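Local structure of nicotinamide-nucleotide adenylyltransferase NadR family / Ribosylnicotinamide kinase (Lactococcus lactis subsp. cremoris, 6GYE) at residues A[16-21]-A[45-50]; A[119-124]-A[143-148]; A[184-189]-A[259-264]; A[297-302]-A[326-331]. The protein probably phosphorylates nicotinamide riboside and adenylylates the resulting mononucleotide, joining uptake of the vitamin to NAD+ synthesis. All blocks are in the same frame, centred on the assembly; numbering follows the deposited sequence.

Contact 1 (A[16-21]-A[45-50])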
loop_
_atom_site.group_PDB
_atom_site.type_symbol
_atom_site.label_atom_id
_atom_site.label_comp_id
_atom_site.label_asym_id
_atom_site.label_seq_id
_atom_site.Cartn_x
_atom_site.Cartn_y
_atom_site.Cartn_z
ATOM N N ILE A 16 -25.591 9.929 19.439
ATOM C CA ILE A 16 -24.241 9.708 18.931
ATOM C C ILE A 16 -23.877 8.241 19.119
ATOM O O ILE A 16 -24.031 7.696 20.220
ATOM C CB ILE A 16 -23.213 10.600 19.648
ATOM C CG1 ILE A 16 -23.611 12.090 19.581
ATOM C CG2 ILE A 16 -21.819 10.295 19.129
ATOM C CD1 ILE A 16 -23.802 12.655 18.184
ATOM N N GLY A 17 -23.372 7.612 18.061
ATOM C CA GLY A 17 -22.867 6.248 18.123
ATOM C C GLY A 17 -21.347 6.241 18.114
ATOM O O GLY A 17 -20.720 7.022 17.396
ATOM N N ILE A 18 -20.765 5.355 18.908
ATOM C CA ILE A 18 -19.319 5.214 19.020
ATOM C C ILE A 18 -18.967 3.839 18.479
ATOM O O ILE A 18 -19.426 2.814 19.009
ATOM C CB ILE A 18 -18.816 5.386 20.467
ATOM C CG1 ILE A 18 -18.785 6.846 20.943
ATOM C CG2 ILE A 18 -17.376 4.937 20.568
ATOM C CD1 ILE A 18 -19.939 7.720 20.626
ATOM N N TYR A 19 -18.152 3.810 17.427
ATOM C CA TYR A 19 -17.795 2.568 16.751
ATOM C C TYR A 19 -16.288 2.404 16.828
ATOM O O TYR A 19 -15.548 3.323 16.464
ATOM C CB TYR A 19 -18.276 2.566 15.293
ATOM C CG TYR A 19 -18.059 1.264 14.560
ATOM C CD1 TYR A 19 -16.847 0.978 13.943
ATOM C CD2 TYR A 19 -19.070 0.326 14.474
ATOM C CE1 TYR A 19 -16.657 -0.220 13.282
ATOM C CE2 TYR A 19 -18.888 -0.854 13.824
ATOM C CZ TYR A 19 -17.684 -1.138 13.232
ATOM O OH TYR A 19 -17.528 -2.350 12.570
ATOM N N PHE A 20 -15.846 1.251 17.329
ATOM C CA PHE A 20 -14.444 0.956 17.592
ATOM C C PHE A 20 -13.855 0.045 16.533
ATOM O O PHE A 20 -14.554 -0.783 15.944
ATOM C CB PHE A 20 -14.263 0.243 18.930
ATOM C CG PHE A 20 -14.593 1.062 20.120
ATOM C CD1 PHE A 20 -13.630 1.853 20.708
ATOM C CD2 PHE A 20 -15.846 0.997 20.695
ATOM C CE1 PHE A 20 -13.917 2.584 21.845
ATOM C CE2 PHE A 20 -16.146 1.733 21.837
ATOM C CZ PHE A 20 -15.181 2.518 22.410
ATOM N N GLY A 21 -12.547 0.166 16.341
ATOM C CA GLY A 21 -11.817 -0.816 15.554
ATOM C C GLY A 21 -10.338 -0.505 15.584
ATOM O O GLY A 21 -9.925 0.595 15.963
ATOM N N LEU A 45 -19.016 8.608 15.904
ATOM C CA LEU A 45 -17.594 8.791 16.156
ATOM C C LEU A 45 -16.892 7.448 15.962
ATOM O O LEU A 45 -17.186 6.485 16.684
ATOM C CB LEU A 45 -17.361 9.320 17.568
ATOM C CG LEU A 45 -15.918 9.666 17.942
ATOM C CD1 LEU A 45 -15.377 10.748 17.026
ATOM C CD2 LEU A 45 -15.826 10.113 19.384
ATOM N N LEU A 46 -15.995 7.369 14.971
ATOM C CA LEU A 46 -15.174 6.182 14.775
ATOM C C LEU A 46 -13.937 6.285 15.645
ATOM O O LEU A 46 -13.234 7.296 15.599
ATOM C CB LEU A 46 -14.751 6.007 13.321
ATOM C CG LEU A 46 -15.843 5.861 12.270
ATOM C CD1 LEU A 46 -15.222 5.557 10.892
ATOM C CD2 LEU A 46 -16.863 4.804 12.695
ATOM N N VAL A 47 -13.684 5.265 16.460
ATOM C CA VAL A 47 -12.508 5.281 17.320
ATOM C C VAL A 47 -11.502 4.266 16.795
ATOM O O VAL A 47 -11.774 3.063 16.773
ATOM C CB VAL A 47 -12.860 5.031 18.788
ATOM C CG1 VAL A 47 -11.595 4.969 19.616
ATOM C CG2 VAL A 47 -13.735 6.161 19.297
ATOM N N VAL A 48 -10.359 4.765 16.328
ATOM C CA VAL A 48 -9.235 3.931 15.920
ATOM C C VAL A 48 -8.350 3.768 17.136
ATOM O O VAL A 48 -7.782 4.755 17.620
ATOM C CB VAL A 48 -8.427 4.580 14.786
ATOM C CG1 VAL A 48 -7.517 3.548 14.147
ATOM C CG2 VAL A 48 -9.320 5.258 13.784
ATOM N N SER A 49 -8.222 2.541 17.632
ATOM C CA SER A 49 -7.361 2.306 18.781
ATOM C C SER A 49 -6.065 1.637 18.333
ATOM O O SER A 49 -6.005 0.992 17.280
ATOM C CB SER A 49 -8.079 1.464 19.839
ATOM O OG SER A 49 -8.499 0.236 19.290
ATOM N N GLY A 50 -5.018 1.835 19.127
ATOM C CA GLY A 50 -3.720 1.274 18.794
ATOM C C GLY A 50 -2.682 1.634 19.836
ATOM O O GLY A 50 -2.919 2.443 20.742
#
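The rings of F20 and Y19 each meet the neighbouring strand obliquely, on opposite faces of the sheet. F20 lies alongside V47 and points the same way, with CD1 3.8 Å from V47 CB and CE1 against V47 CG1. On the other face L46 CD2 reaches Y19 CB at 3.7 Å and the near part of the tyrosine ring, at CD1; Y19 CG is anti to the backbone N (chi1 -175°), and the phenol OH hydrogen-bonds Q33 OE1 in helix 28-40. That helix links the two parallel strands in a beta-alpha-beta unit at the middle of the Rossmann-like sheet, presumably the adenylyltransferase half. I18 joins F20 and V47 on their face, its CG2 4.0 Å from V47 CG2. An alanine in place of F20 would probably leave V47 CB and CG1 without their aromatic cover and open a gap toward F121 on the next strand. The backbones are tied at alternate residues: Y19 N bonds to L45 O, and Y19 O takes V47 N at 2.7 Å, nearly straight at 171°. G21 ends the pairing beside a bound sulfate, its N on V47 O and its O accepting S49 N at 3.1 Å.

Contact 2 (A[119-124]-A[143-148])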
loop_
_atom_site.group_PDB
_atom_site.type_symbol
_atom_site.label_atom_id
_atom_site.label_comp_id
_atom_site.label_asym_id
_atom_site.label_seq_id
_atom_site.Cartn_x
_atom_site.Cartn_y
_atom_site.Cartn_z
ATOM N N VAL A 119 -25.620 8.570 24.113
ATOM C CA VAL A 119 -24.487 7.912 23.483
ATOM C C VAL A 119 -24.633 6.402 23.601
ATOM O O VAL A 119 -24.994 5.881 24.666
ATOM C CB VAL A 119 -23.167 8.383 24.116
ATOM C CG1 VAL A 119 -22.002 7.615 23.522
ATOM C CG2 VAL A 119 -22.983 9.865 23.885
ATOM N N THR A 120 -24.346 5.702 22.502
ATOM C CA THR A 120 -24.340 4.244 22.450
ATOM C C THR A 120 -22.962 3.752 22.012
ATOM O O THR A 120 -22.472 4.138 20.949
ATOM C CB THR A 120 -25.424 3.720 21.503
ATOM O OG1 THR A 120 -26.693 4.243 21.900
ATOM C CG2 THR A 120 -25.480 2.197 21.520
ATOM N N PHE A 121 -22.346 2.903 22.831
ATOM C CA PHE A 121 -21.102 2.223 22.486
ATOM C C PHE A 121 -21.403 0.889 21.796
ATOM O O PHE A 121 -22.124 0.055 22.347
ATOM C CB PHE A 121 -20.273 1.972 23.750
ATOM C CG PHE A 121 -19.696 3.215 24.374
ATOM C CD1 PHE A 121 -18.549 3.796 23.862
ATOM C CD2 PHE A 121 -20.296 3.794 25.480
ATOM C CE1 PHE A 121 -18.019 4.932 24.434
ATOM C CE2 PHE A 121 -19.765 4.941 26.066
ATOM C CZ PHE A 121 -18.631 5.503 25.548
ATOM N N TYR A 122 -20.840 0.678 20.605
ATOM C CA TYR A 122 -20.930 -0.612 19.916
ATOM C C TYR A 122 -19.648 -1.385 20.207
ATOM O O TYR A 122 -18.575 -1.019 19.728
ATOM C CB TYR A 122 -21.170 -0.424 18.414
ATOM C CG TYR A 122 -22.460 0.348 18.162
ATOM C CD1 TYR A 122 -23.689 -0.309 18.059
ATOM C CD2 TYR A 122 -22.457 1.744 18.088
ATOM C CE1 TYR A 122 -24.877 0.399 17.871
ATOM C CE2 TYR A 122 -23.638 2.456 17.897
ATOM C CZ TYR A 122 -24.845 1.782 17.786
ATOM O OH TYR A 122 -26.009 2.506 17.605
ATOM N N VAL A 123 -19.773 -2.461 20.984
ATOM C CA VAL A 123 -18.654 -3.162 21.606
ATOM C C VAL A 123 -18.710 -4.635 21.236
ATOM O O VAL A 123 -19.784 -5.245 21.254
ATOM C CB VAL A 123 -18.683 -2.984 23.139
ATOM C CG1 VAL A 123 -17.694 -3.908 23.818
ATOM C CG2 VAL A 123 -18.376 -1.544 23.488
ATOM N N GLY A 124 -17.551 -5.215 20.926
ATOM C CA GLY A 124 -17.498 -6.576 20.424
ATOM C C GLY A 124 -16.982 -7.673 21.339
ATOM O O GLY A 124 -17.024 -8.844 20.957
ATOM N N TYR A 143 -25.687 7.190 28.686
ATOM C CA TYR A 143 -24.814 6.197 28.082
ATOM C C TYR A 143 -25.444 4.822 28.075
ATOM O O TYR A 143 -26.095 4.416 29.041
ATOM C CB TYR A 143 -23.485 6.111 28.814
ATOM C CG TYR A 143 -22.644 7.331 28.622
ATOM C CD1 TYR A 143 -21.974 7.537 27.416
ATOM C CD2 TYR A 143 -22.516 8.285 29.628
ATOM C CE1 TYR A 143 -21.194 8.655 27.212
ATOM C CE2 TYR A 143 -21.730 9.416 29.438
ATOM C CZ TYR A 143 -21.074 9.592 28.219
ATOM O OH TYR A 143 -20.294 10.698 27.991
ATOM N N ALA A 144 -25.222 4.106 26.979
ATOM C CA ALA A 144 -25.609 2.717 26.861
ATOM C C ALA A 144 -24.500 1.997 26.109
ATOM O O ALA A 144 -23.836 2.573 25.245
ATOM C CB ALA A 144 -26.961 2.551 26.140
ATOM N N VAL A 145 -24.305 0.733 26.449
ATOM C CA VAL A 145 -23.344 -0.128 25.783
ATOM C C VAL A 145 -24.148 -1.220 25.108
ATOM O O VAL A 145 -25.038 -1.810 25.727
ATOM C CB VAL A 145 -22.311 -0.710 26.763
ATOM C CG1 VAL A 145 -21.535 -1.826 26.110
ATOM C CG2 VAL A 145 -21.367 0.372 27.215
ATOM N N GLU A 146 -23.861 -1.456 23.845
ATOM C CA GLU A 146 -24.559 -2.436 23.033
ATOM C C GLU A 146 -23.541 -3.413 22.466
ATOM O O GLU A 146 -22.580 -3.005 21.809
ATOM C CB GLU A 146 -25.303 -1.704 21.902
ATOM C CG GLU A 146 -25.954 -2.545 20.832
ATOM C CD GLU A 146 -26.900 -1.727 19.943
ATOM O OE1 GLU A 146 -27.460 -0.714 20.436
ATOM O OE2 GLU A 146 -27.089 -2.107 18.756
ATOM N N ILE A 147 -23.770 -4.690 22.689
ATOM C CA ILE A 147 -22.859 -5.720 22.217
ATOM C C ILE A 147 -23.198 -6.025 20.769
ATOM O O ILE A 147 -24.359 -6.279 20.427
ATOM C CB ILE A 147 -22.959 -6.981 23.095
ATOM C CG1 ILE A 147 -22.478 -6.676 24.511
ATOM C CG2 ILE A 147 -22.244 -8.166 22.452
ATOM C CD1 ILE A 147 -23.249 -7.382 25.546
ATOM N N ALA A 148 -22.195 -5.947 19.910
ATOM C CA ALA A 148 -22.326 -6.306 18.509
ATOM C C ALA A 148 -21.425 -7.499 18.245
ATOM O O ALA A 148 -20.324 -7.589 18.790
ATOM C CB ALA A 148 -21.942 -5.140 17.598
#
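Y143 fits its ring against two residues of the next strand: CD1 is 3.6 Å from V119 CB and 3.7 Å from F121 CE2. V145 continues this face, its CG2 4.0 Å from F121 CB and its CG1 near V123 CG2. On the other face, with T120, E146 stands beside Y122. With CG anti to the backbone N (chi1 172°) and the rest of the chain extended, its carboxylate comes to the ring edge, OE2 3.5 Å from Y122 CE1 and the two planes 69° apart. T120 CG2 touches E146 OE1 at 3.7 Å and also sits over the rim of one face of the Y122 ring. Beneath these groups runs an unbroken parallel pairing from A144 N on V119 O to A148 N on V123 O, in which E146 N to F121 O is the shortest bond at 2.7 Å. Farther out, D139 and N141 hold the Y143 hydroxyl, F105 meets its ring edge-to-face, and N41 binds the Y122 hydroxyl. Helix 126-133, the crossover of this beta-alpha-beta unit at the sheet's edge, covers V123 and V145. One face is therefore apolar packing; on the other, carboxylate oxygen against aromatic C-H is probably a weak electrostatic attraction, with no hydrogen bond between them.

Contact 3 (A[184-189]-A[259-264])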
loop_
_atom_site.group_PDB
_atom_site.type_symbol
_atom_site.label_atom_id
_atom_site.label_comp_id
_atom_site.label_asym_id
_atom_site.label_seq_id
_atom_site.Cartn_x
_atom_site.Cartn_y
_atom_site.Cartn_z
ATOM N N THR A 184 8.356 -6.127 -11.028
ATOM C CA THR A 184 9.115 -5.149 -11.798
ATOM C C THR A 184 10.005 -5.867 -12.800
ATOM O O THR A 184 10.703 -6.819 -12.442
ATOM C CB THR A 184 9.968 -4.265 -10.880
ATOM O OG1 THR A 184 9.128 -3.604 -9.927
ATOM C CG2 THR A 184 10.711 -3.213 -11.703
ATOM N N VAL A 185 9.988 -5.413 -14.045
ATOM C CA VAL A 185 10.817 -5.997 -15.096
ATOM C C VAL A 185 12.009 -5.083 -15.351
ATOM O O VAL A 185 11.863 -3.860 -15.432
ATOM C CB VAL A 185 10.001 -6.224 -16.384
ATOM C CG1 VAL A 185 10.889 -6.785 -17.467
ATOM C CG2 VAL A 185 8.809 -7.141 -16.114
ATOM N N MET A 186 13.187 -5.672 -15.478
ATOM C CA MET A 186 14.438 -4.940 -15.648
ATOM C C MET A 186 15.258 -5.559 -16.777
ATOM O O MET A 186 15.268 -6.782 -16.954
ATOM C CB MET A 186 15.264 -4.941 -14.339
ATOM C CG MET A 186 14.548 -4.345 -13.116
ATOM S SD MET A 186 15.663 -4.239 -11.682
ATOM C CE MET A 186 14.541 -3.608 -10.422
ATOM N N GLY A 187 15.952 -4.722 -17.532
ATOM C CA GLY A 187 16.760 -5.213 -18.631
ATOM C C GLY A 187 17.245 -4.072 -19.493
ATOM O O GLY A 187 16.797 -2.927 -19.368
ATOM N N SER A 188 18.181 -4.405 -20.380
ATOM C CA SER A 188 18.713 -3.435 -21.332
ATOM C C SER A 188 17.623 -3.002 -22.308
ATOM O O SER A 188 16.557 -3.610 -22.407
ATOM C CB SER A 188 19.866 -4.033 -22.135
ATOM O OG SER A 188 20.793 -4.712 -21.306
ATOM N N ALA A 189 17.921 -1.957 -23.070
ATOM C CA ALA A 189 17.020 -1.536 -24.132
ATOM C C ALA A 189 17.007 -2.552 -25.273
ATOM O O ALA A 189 18.013 -3.212 -25.560
ATOM C CB ALA A 189 17.432 -0.171 -24.662
ATOM N N ASP A 259 7.394 -1.465 -15.652
ATOM C CA ASP A 259 8.416 -1.491 -16.702
ATOM C C ASP A 259 9.576 -0.604 -16.253
ATOM O O ASP A 259 9.599 0.612 -16.504
ATOM C CB ASP A 259 7.833 -1.029 -18.035
ATOM C CG ASP A 259 8.719 -1.409 -19.224
ATOM O OD1 ASP A 259 9.871 -1.832 -18.985
ATOM O OD2 ASP A 259 8.260 -1.317 -20.388
ATOM N N THR A 260 10.546 -1.228 -15.574
ATOM C CA THR A 260 11.758 -0.607 -15.021
ATOM C C THR A 260 11.463 0.321 -13.843
ATOM O O THR A 260 10.304 0.602 -13.521
ATOM C CB THR A 260 12.580 0.158 -16.090
ATOM O OG1 THR A 260 11.992 1.427 -16.374
ATOM C CG2 THR A 260 12.703 -0.626 -17.373
ATOM N N ASP A 261 12.518 0.787 -13.187
ATOM C CA ASP A 261 12.408 1.516 -11.928
ATOM C C ASP A 261 13.671 2.371 -11.759
ATOM O O ASP A 261 14.462 2.508 -12.698
ATOM C CB ASP A 261 12.251 0.530 -10.770
ATOM C CG ASP A 261 13.564 -0.127 -10.421
ATOM O OD1 ASP A 261 14.370 -0.398 -11.347
ATOM O OD2 ASP A 261 13.815 -0.318 -9.221
ATOM N N ALA A 262 13.903 2.877 -10.539
ATOM C CA ALA A 262 15.052 3.760 -10.332
ATOM C C ALA A 262 16.378 3.003 -10.381
ATOM O O ALA A 262 17.396 3.570 -10.807
ATOM C CB ALA A 262 14.913 4.524 -9.010
ATOM N N ILE A 263 16.392 1.726 -9.981
ATOM C CA ILE A 263 17.626 0.946 -10.084
ATOM C C ILE A 263 18.081 0.862 -11.536
ATOM O O ILE A 263 19.265 1.030 -11.847
ATOM C CB ILE A 263 17.438 -0.453 -9.464
ATOM C CG1 ILE A 263 17.264 -0.326 -7.957
ATOM C CG2 ILE A 263 18.629 -1.354 -9.792
ATOM C CD1 ILE A 263 17.246 -1.609 -7.245
ATOM N N VAL A 264 17.148 0.581 -12.447
ATOM C CA VAL A 264 17.483 0.554 -13.868
ATOM C C VAL A 264 18.073 1.893 -14.301
ATOM O O VAL A 264 19.125 1.944 -14.949
ATOM C CB VAL A 264 16.248 0.175 -14.705
ATOM C CG1 VAL A 264 16.497 0.434 -16.192
ATOM C CG2 VAL A 264 15.899 -1.280 -14.463
#
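T260 N donates to V185 O at 2.9 Å, the one hydrogen bond between the two segments, and it is bent, with 132° at the hydrogen. Here the parallel pairing of V185 with D259 gives out: T260 takes a positive phi (69°) and turns the chain off the sheet into helix 262-272. D261 sits at the N-cap of that helix. Its OD1 accepts V264 N at 3.1 Å from above the carboxylate plane, while OD2 takes a weak bond from I263 N and lies close to the like-charged E292 OE1. M186, extended beyond CG, crosses obliquely toward the same carboxylate, its methyl CE 3.3 Å from D261 OD1; farther back, M186 CG packs on V264 CG2 at 3.6 Å. T184 CG2 lies against D261 CB at 4.2 Å. An alanine at D261 would probably leave V264 N without its capping acceptor and the M186 methyl without the group it rests on, loosening the first turn. D259 turns to K193 and T194, consistent with a Walker B-like aspartate facing a P-loop that starts at G187. Nicotinamide riboside binds nearby: T260 O accepts N243 ND2 and A262 N donates to E292 OE2, both residues of its pocket. The contact thus divides its chemistry, since the carboxylate of D261 caps the helix start beside the pocket, whereas that of D259 serves the presumed phosphate-binding loop.

Contact 4 (A[297-302]-A[326-331])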
loop_
_atom_site.group_PDB
_atom_site.type_symbol
_atom_site.label_atom_id
_atom_site.label_comp_id
_atom_site.label_asym_id
_atom_site.label_seq_id
_atom_site.Cartn_x
_atom_site.Cartn_y
_atom_site.Cartn_z
ATOM N N ILE A 297 11.269 -9.492 -9.076
ATOM C CA ILE A 297 12.059 -8.736 -10.036
ATOM C C ILE A 297 12.462 -9.681 -11.165
ATOM O O ILE A 297 13.246 -10.617 -10.957
ATOM C CB ILE A 297 13.291 -8.104 -9.373
ATOM C CG1 ILE A 297 12.850 -7.089 -8.311
ATOM C CG2 ILE A 297 14.194 -7.433 -10.415
ATOM C CD1 ILE A 297 13.965 -6.709 -7.320
ATOM N N LEU A 298 11.941 -9.435 -12.358
ATOM C CA LEU A 298 12.248 -10.231 -13.541
ATOM C C LEU A 298 13.348 -9.544 -14.344
ATOM O O LEU A 298 13.160 -8.420 -14.816
ATOM C CB LEU A 298 11.001 -10.406 -14.410
ATOM C CG LEU A 298 9.897 -11.236 -13.756
ATOM C CD1 LEU A 298 8.629 -11.185 -14.555
ATOM C CD2 LEU A 298 10.340 -12.673 -13.585
ATOM N N VAL A 299 14.481 -10.220 -14.519
ATOM C CA VAL A 299 15.620 -9.658 -15.233
ATOM C C VAL A 299 15.726 -10.360 -16.577
ATOM O O VAL A 299 15.820 -11.591 -16.627
ATOM C CB VAL A 299 16.923 -9.812 -14.433
ATOM C CG1 VAL A 299 18.116 -9.380 -15.268
ATOM C CG2 VAL A 299 16.847 -9.003 -13.139
ATOM N N ILE A 300 15.718 -9.590 -17.663
ATOM C CA ILE A 300 15.936 -10.133 -19.003
ATOM C C ILE A 300 17.432 -10.046 -19.299
ATOM O O ILE A 300 17.951 -8.934 -19.484
ATOM C CB ILE A 300 15.116 -9.382 -20.055
ATOM C CG1 ILE A 300 13.626 -9.422 -19.704
ATOM C CG2 ILE A 300 15.394 -9.959 -21.437
ATOM C CD1 ILE A 300 12.742 -8.654 -20.702
ATOM N N PRO A 301 18.138 -11.167 -19.394
ATOM C CA PRO A 301 19.581 -11.125 -19.594
ATOM C C PRO A 301 19.911 -10.945 -21.060
ATOM O O PRO A 301 19.078 -11.222 -21.934
ATOM C CB PRO A 301 20.037 -12.498 -19.087
ATOM C CG PRO A 301 18.890 -13.372 -19.434
ATOM C CD PRO A 301 17.646 -12.546 -19.261
ATOM N N PRO A 302 21.111 -10.469 -21.372
ATOM C CA PRO A 302 21.478 -10.285 -22.781
ATOM C C PRO A 302 21.753 -11.629 -23.441
ATOM O O PRO A 302 22.583 -12.406 -22.968
ATOM C CB PRO A 302 22.736 -9.417 -22.701
ATOM C CG PRO A 302 23.344 -9.806 -21.383
ATOM C CD PRO A 302 22.158 -9.972 -20.462
ATOM N N GLU A 326 26.450 -4.594 -14.327
ATOM C CA GLU A 326 26.270 -3.505 -13.378
ATOM C C GLU A 326 24.925 -3.621 -12.675
ATOM O O GLU A 326 24.820 -3.352 -11.470
ATOM C CB GLU A 326 26.407 -2.158 -14.088
ATOM C CG GLU A 326 26.161 -0.958 -13.185
ATOM C CD GLU A 326 27.180 -0.833 -12.058
ATOM O OE1 GLU A 326 28.256 -1.477 -12.118
ATOM O OE2 GLU A 326 26.900 -0.078 -11.100
ATOM N N LEU A 327 23.894 -4.047 -13.407
ATOM C CA LEU A 327 22.585 -4.245 -12.798
ATOM C C LEU A 327 22.657 -5.293 -11.695
ATOM O O LEU A 327 22.153 -5.080 -10.583
ATOM C CB LEU A 327 21.561 -4.653 -13.859
ATOM C CG LEU A 327 20.166 -5.074 -13.360
ATOM C CD1 LEU A 327 19.411 -3.933 -12.671
ATOM C CD2 LEU A 327 19.330 -5.644 -14.484
ATOM N N MET A 328 23.299 -6.429 -11.980
ATOM C CA MET A 328 23.410 -7.472 -10.967
ATOM C C MET A 328 24.217 -6.989 -9.767
ATOM O O MET A 328 23.860 -7.277 -8.619
ATOM C CB MET A 328 24.016 -8.740 -11.569
ATOM C CG MET A 328 23.147 -9.411 -12.644
ATOM S SD MET A 328 21.391 -9.681 -12.235
ATOM C CE MET A 328 21.529 -10.656 -10.735
ATOM N N ARG A 329 25.302 -6.248 -10.003
ATOM C CA ARG A 329 26.029 -5.636 -8.890
ATOM C C ARG A 329 25.091 -4.804 -8.023
ATOM O O ARG A 329 25.099 -4.908 -6.793
ATOM C CB ARG A 329 27.158 -4.733 -9.387
ATOM C CG ARG A 329 28.540 -5.322 -9.412
ATOM C CD ARG A 329 29.553 -4.247 -9.796
ATOM N NE ARG A 329 29.378 -3.708 -11.146
ATOM C CZ ARG A 329 29.862 -4.265 -12.253
ATOM N NH1 ARG A 329 30.559 -5.398 -12.175
ATOM N NH2 ARG A 329 29.653 -3.681 -13.435
ATOM N N GLN A 330 24.280 -3.955 -8.656
ATOM C CA GLN A 330 23.436 -3.049 -7.890
ATOM C C GLN A 330 22.310 -3.793 -7.183
ATOM O O GLN A 330 22.009 -3.499 -6.021
ATOM C CB GLN A 330 22.896 -1.937 -8.793
ATOM C CG GLN A 330 24.009 -1.018 -9.337
ATOM C CD GLN A 330 23.487 0.351 -9.776
ATOM O OE1 GLN A 330 22.443 0.806 -9.307
ATOM N NE2 GLN A 330 24.218 1.012 -10.675
ATOM N N LEU A 331 21.685 -4.768 -7.850
ATOM C CA LEU A 331 20.683 -5.580 -7.163
ATOM C C LEU A 331 21.288 -6.269 -5.941
ATOM O O LEU A 331 20.610 -6.443 -4.921
ATOM C CB LEU A 331 20.059 -6.601 -8.122
ATOM C CG LEU A 331 19.149 -6.035 -9.224
ATOM C CD1 LEU A 331 18.783 -7.081 -10.283
ATOM C CD2 LEU A 331 17.894 -5.444 -8.631
#
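V299 sets its two methyls against two leucines one helical turn apart. CG1, anti to the backbone N (chi1 173°), meets L327 CD2 at 4.0 Å, and CG2 meets L331 CD1 at 3.9 Å; in both pairs the side chains reach toward each other tip to tip. I297, two residues back on the same side of the strand, brings CD1 to 4.3 Å from L331 CD2, so that L331 offers one methyl to each of the two strand residues. The sulfur of M328 makes a looser approach to V299 CG1. All of this is apolar, and no hydrogen bond passes between the segments. Helix 320-333 lies on the parallel sheet of the P-loop kinase fold, within the crossover that leads from strand 296-300 to strand 340-342; the axes of 297-300 and 326-331 run nearly antiparallel, at 160°, and come no nearer than 11.2 Å. M186 on the adjoining strand also touches I297, L327 and L331, and L327 meets I263 of helix 262-272. Polar groups lie on the side of the helix turned from the strand. There R329 grips a single oxygen of E326 side-on in a salt bridge, NE 2.7 Å and NH2 2.9 Å from OE1, with the oxygen in the guanidinium plane. The other oxygen, E326 OE2, takes Q330 NE2 at 2.9 Å through its anti lone pair.

Contacts 1 and 2 share one parallel sheet, while contacts 3 and 4 share another on the opposite side of the chain's centre; the centres of contacts 1 and 3 are about 44 Å apart. Within each sheet the pairs adjoin: I18 makes backbone hydrogen bonds to T120 and Y122, and L298 to T184 and M186. Contacts 1, 3 and 4 are buried, whereas contact 2 is at a sheet edge and includes exposed residues. Contacts 1 and 2 are held by repeated backbone bonds. Contact 3 keeps one such bond where strand gives way to helix, near the ligand, and contact 4, strand against helix, relies on apolar side-chain packing, with no hydrogen bond between its segments.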